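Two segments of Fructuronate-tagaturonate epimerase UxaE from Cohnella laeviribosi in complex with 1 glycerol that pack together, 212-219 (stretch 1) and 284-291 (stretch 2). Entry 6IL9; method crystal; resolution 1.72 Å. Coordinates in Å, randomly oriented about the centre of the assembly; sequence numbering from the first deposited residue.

Stretch 1 212-219: SHYEAKYL
Stretch 2, residues 284-291: HFLVASEL

The carboxylate of Glu290 is the polar centre of the contact between two helices of one chain. Glu290 OE2 accepts a short hydrogen bond from Tyr218 OH (2.5 Å) and forms a salt bridge with Lys217 NZ (2.8 Å); Glu290 OE1 accepts a nearly linear hydrogen bond from His213 NE2 (2.7 Å, N-H...acceptor angle 169°) and lies near the plane of the imidazole, at its edge. Both carboxylate oxygens are thus engaged, and the acid's negative charge is balanced by the lysine. Glu290 reaches these donors through a folded side chain (chi1 -70°, chi2 -55°, chi3 -68°); its CA-to-CB bond points sideways, but the end of the side chain comes nearer to stretch 1, and the side chain sits among His213, Tyr214, Lys217 and Tyr218. Lys217 is fully extended, all four chi angles t, and also makes weak hydrogen bonds from NZ to Ser289 OG (3.2 Å) and Ser289 O (3.4 Å).

Reciprocally, the CA-to-CB bond of Tyr218 (chi1 -60°, chi2 -85°) points toward stretch 2, and its side chain inserts among Phe285, Leu286, Ser289 and Glu290. Leu286 (chi1 t, chi2 138°, between wells) covers one ring face: its CD1 lies 3.8 Å from the Tyr218 ring centroid, 8° off the normal, a CH-pi contact. Phe285 CE2 meets the ring edge at Tyr218 CE1, 4.2 Å away. Tyr214 (chi1 -83°, chi2 -79°) adds apolar packing through CE1 to Leu286 CD2 (4.1 Å), while its OH lies 3.7 Å from Glu290 CG.

Long side chains span the gap between backbones: the axes of helices 212-218 and 284-291 approach to 12.5 Å, with N-to-C directions 109° apart. The register pairs Tyr218 CA with Leu286 CA (8.4 Å) and Tyr214 CA with Glu290 CA (9.4 Å). Stretch 2 is helical throughout; Leu219 leaves helical geometry at phi/psi -62/127. Together the stretches bury 352 Å².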

# COMPACT_ATOMS: atom_id res chain seq x y z
N SER A 212 -23.42 12.90 -28.59
CA SER A 212 -23.85 11.84 -29.50
C SER A 212 -23.15 10.52 -29.17
O SER A 212 -23.79 9.46 -29.19
CB SER A 212 -23.57 12.26 -30.94
OG SER A 212 -23.39 11.13 -31.78
N HIS A 213 -21.85 10.56 -28.87
CA HIS A 213 -21.12 9.34 -28.54
C HIS A 213 -21.74 8.64 -27.34
O HIS A 213 -21.98 7.42 -27.37
CB HIS A 213 -19.65 9.66 -28.27
CG HIS A 213 -18.90 8.55 -27.58
ND1 HIS A 213 -18.42 7.45 -28.25
CD2 HIS A 213 -18.56 8.38 -26.28
CE1 HIS A 213 -17.81 6.65 -27.39
NE2 HIS A 213 -17.88 7.18 -26.19
N TYR A 214 -22.02 9.38 -26.27
CA TYR A 214 -22.55 8.75 -25.07
C TYR A 214 -23.99 8.31 -25.27
O TYR A 214 -24.38 7.22 -24.84
CB TYR A 214 -22.43 9.69 -23.88
CG TYR A 214 -21.05 9.63 -23.27
CD1 TYR A 214 -20.70 8.59 -22.42
CD2 TYR A 214 -20.09 10.59 -23.57
CE1 TYR A 214 -19.44 8.51 -21.87
CE2 TYR A 214 -18.82 10.51 -23.02
CZ TYR A 214 -18.50 9.47 -22.17
OH TYR A 214 -17.25 9.37 -21.60
N GLU A 215 -24.80 9.13 -25.94
CA GLU A 215 -26.20 8.76 -26.10
C GLU A 215 -26.36 7.55 -27.02
O GLU A 215 -27.15 6.65 -26.72
CB GLU A 215 -27.00 9.97 -26.60
CG GLU A 215 -27.17 11.01 -25.51
CD GLU A 215 -27.56 12.36 -26.05
OE1 GLU A 215 -27.32 13.37 -25.35
OE2 GLU A 215 -28.11 12.41 -27.16
N ALA A 216 -25.59 7.50 -28.11
CA ALA A 216 -25.69 6.36 -29.02
C ALA A 216 -25.25 5.06 -28.36
O ALA A 216 -25.69 3.97 -28.77
CB ALA A 216 -24.85 6.61 -30.27
N LYS A 217 -24.40 5.13 -27.35
CA LYS A 217 -23.87 3.94 -26.71
C LYS A 217 -24.67 3.50 -25.48
O LYS A 217 -24.77 2.30 -25.22
CB LYS A 217 -22.40 4.16 -26.33
CG LYS A 217 -21.72 2.97 -25.68
CD LYS A 217 -20.24 3.25 -25.45
CE LYS A 217 -19.52 2.05 -24.87
NZ LYS A 217 -18.07 2.34 -24.68
N TYR A 218 -25.25 4.44 -24.72
CA TYR A 218 -25.86 4.14 -23.43
C TYR A 218 -27.33 4.50 -23.30
O TYR A 218 -28.03 3.86 -22.52
CB TYR A 218 -25.12 4.86 -22.29
CG TYR A 218 -23.67 4.50 -22.14
CD1 TYR A 218 -23.28 3.38 -21.40
CD2 TYR A 218 -22.68 5.28 -22.72
CE1 TYR A 218 -21.94 3.06 -21.26
CE2 TYR A 218 -21.34 4.97 -22.59
CZ TYR A 218 -20.98 3.85 -21.85
OH TYR A 218 -19.64 3.54 -21.73
N LEU A 219 -27.81 5.53 -24.00
CA LEU A 219 -29.11 6.10 -23.67
C LEU A 219 -30.23 5.07 -23.85
O LEU A 219 -30.35 4.44 -24.91
CB LEU A 219 -29.39 7.33 -24.54
CG LEU A 219 -30.69 8.05 -24.18
CD1 LEU A 219 -30.63 8.53 -22.76
CD2 LEU A 219 -30.91 9.22 -25.13
N HIS A 284 -19.59 3.03 -12.49
CA HIS A 284 -18.44 2.14 -12.67
C HIS A 284 -18.49 1.46 -14.04
O HIS A 284 -17.49 1.42 -14.77
CB HIS A 284 -18.46 1.13 -11.51
CG HIS A 284 -17.43 0.05 -11.60
ND1 HIS A 284 -17.44 -1.03 -10.75
CD2 HIS A 284 -16.35 -0.12 -12.40
CE1 HIS A 284 -16.42 -1.82 -11.03
NE2 HIS A 284 -15.74 -1.30 -12.03
N PHE A 285 -19.66 0.92 -14.41
CA PHE A 285 -19.81 0.31 -15.72
C PHE A 285 -19.44 1.28 -16.84
O PHE A 285 -18.74 0.92 -17.79
CB PHE A 285 -21.24 -0.20 -15.91
CG PHE A 285 -21.46 -0.87 -17.24
CD1 PHE A 285 -21.13 -2.21 -17.43
CD2 PHE A 285 -21.98 -0.16 -18.32
CE1 PHE A 285 -21.33 -2.83 -18.65
CE2 PHE A 285 -22.16 -0.77 -19.54
CZ PHE A 285 -21.84 -2.11 -19.71
N LEU A 286 -19.95 2.51 -16.77
CA LEU A 286 -19.69 3.47 -17.84
C LEU A 286 -18.20 3.79 -17.94
O LEU A 286 -17.63 3.82 -19.04
CB LEU A 286 -20.50 4.74 -17.61
CG LEU A 286 -20.32 5.85 -18.66
CD1 LEU A 286 -21.68 6.47 -19.00
CD2 LEU A 286 -19.39 6.92 -18.13
N VAL A 287 -17.55 4.03 -16.80
CA VAL A 287 -16.12 4.34 -16.80
C VAL A 287 -15.35 3.19 -17.43
O VAL A 287 -14.54 3.39 -18.35
CB VAL A 287 -15.63 4.63 -15.37
CG1 VAL A 287 -14.09 4.71 -15.33
CG2 VAL A 287 -16.27 5.92 -14.84
N ALA A 288 -15.61 1.96 -16.98
CA ALA A 288 -14.88 0.81 -17.49
C ALA A 288 -15.15 0.61 -18.97
O ALA A 288 -14.23 0.37 -19.76
CB ALA A 288 -15.27 -0.45 -16.71
N SER A 289 -16.42 0.73 -19.38
CA SER A 289 -16.76 0.53 -20.78
C SER A 289 -16.03 1.52 -21.67
O SER A 289 -15.56 1.16 -22.76
CB SER A 289 -18.27 0.67 -20.97
OG SER A 289 -18.64 0.31 -22.28
N GLU A 290 -15.91 2.77 -21.23
CA GLU A 290 -15.22 3.77 -22.03
C GLU A 290 -13.73 3.47 -22.13
O GLU A 290 -13.13 3.63 -23.19
CB GLU A 290 -15.42 5.16 -21.44
CG GLU A 290 -16.83 5.67 -21.60
CD GLU A 290 -17.30 5.65 -23.04
OE1 GLU A 290 -16.76 6.43 -23.86
OE2 GLU A 290 -18.19 4.84 -23.34
N LEU A 291 -13.12 3.07 -21.01
CA LEU A 291 -11.70 2.77 -21.02
C LEU A 291 -11.41 1.54 -21.87
O LEU A 291 -10.48 1.54 -22.68
CB LEU A 291 -11.21 2.55 -19.60
CG LEU A 291 -11.32 3.77 -18.70
CD1 LEU A 291 -10.99 3.36 -17.29
CD2 LEU A 291 -10.37 4.85 -19.18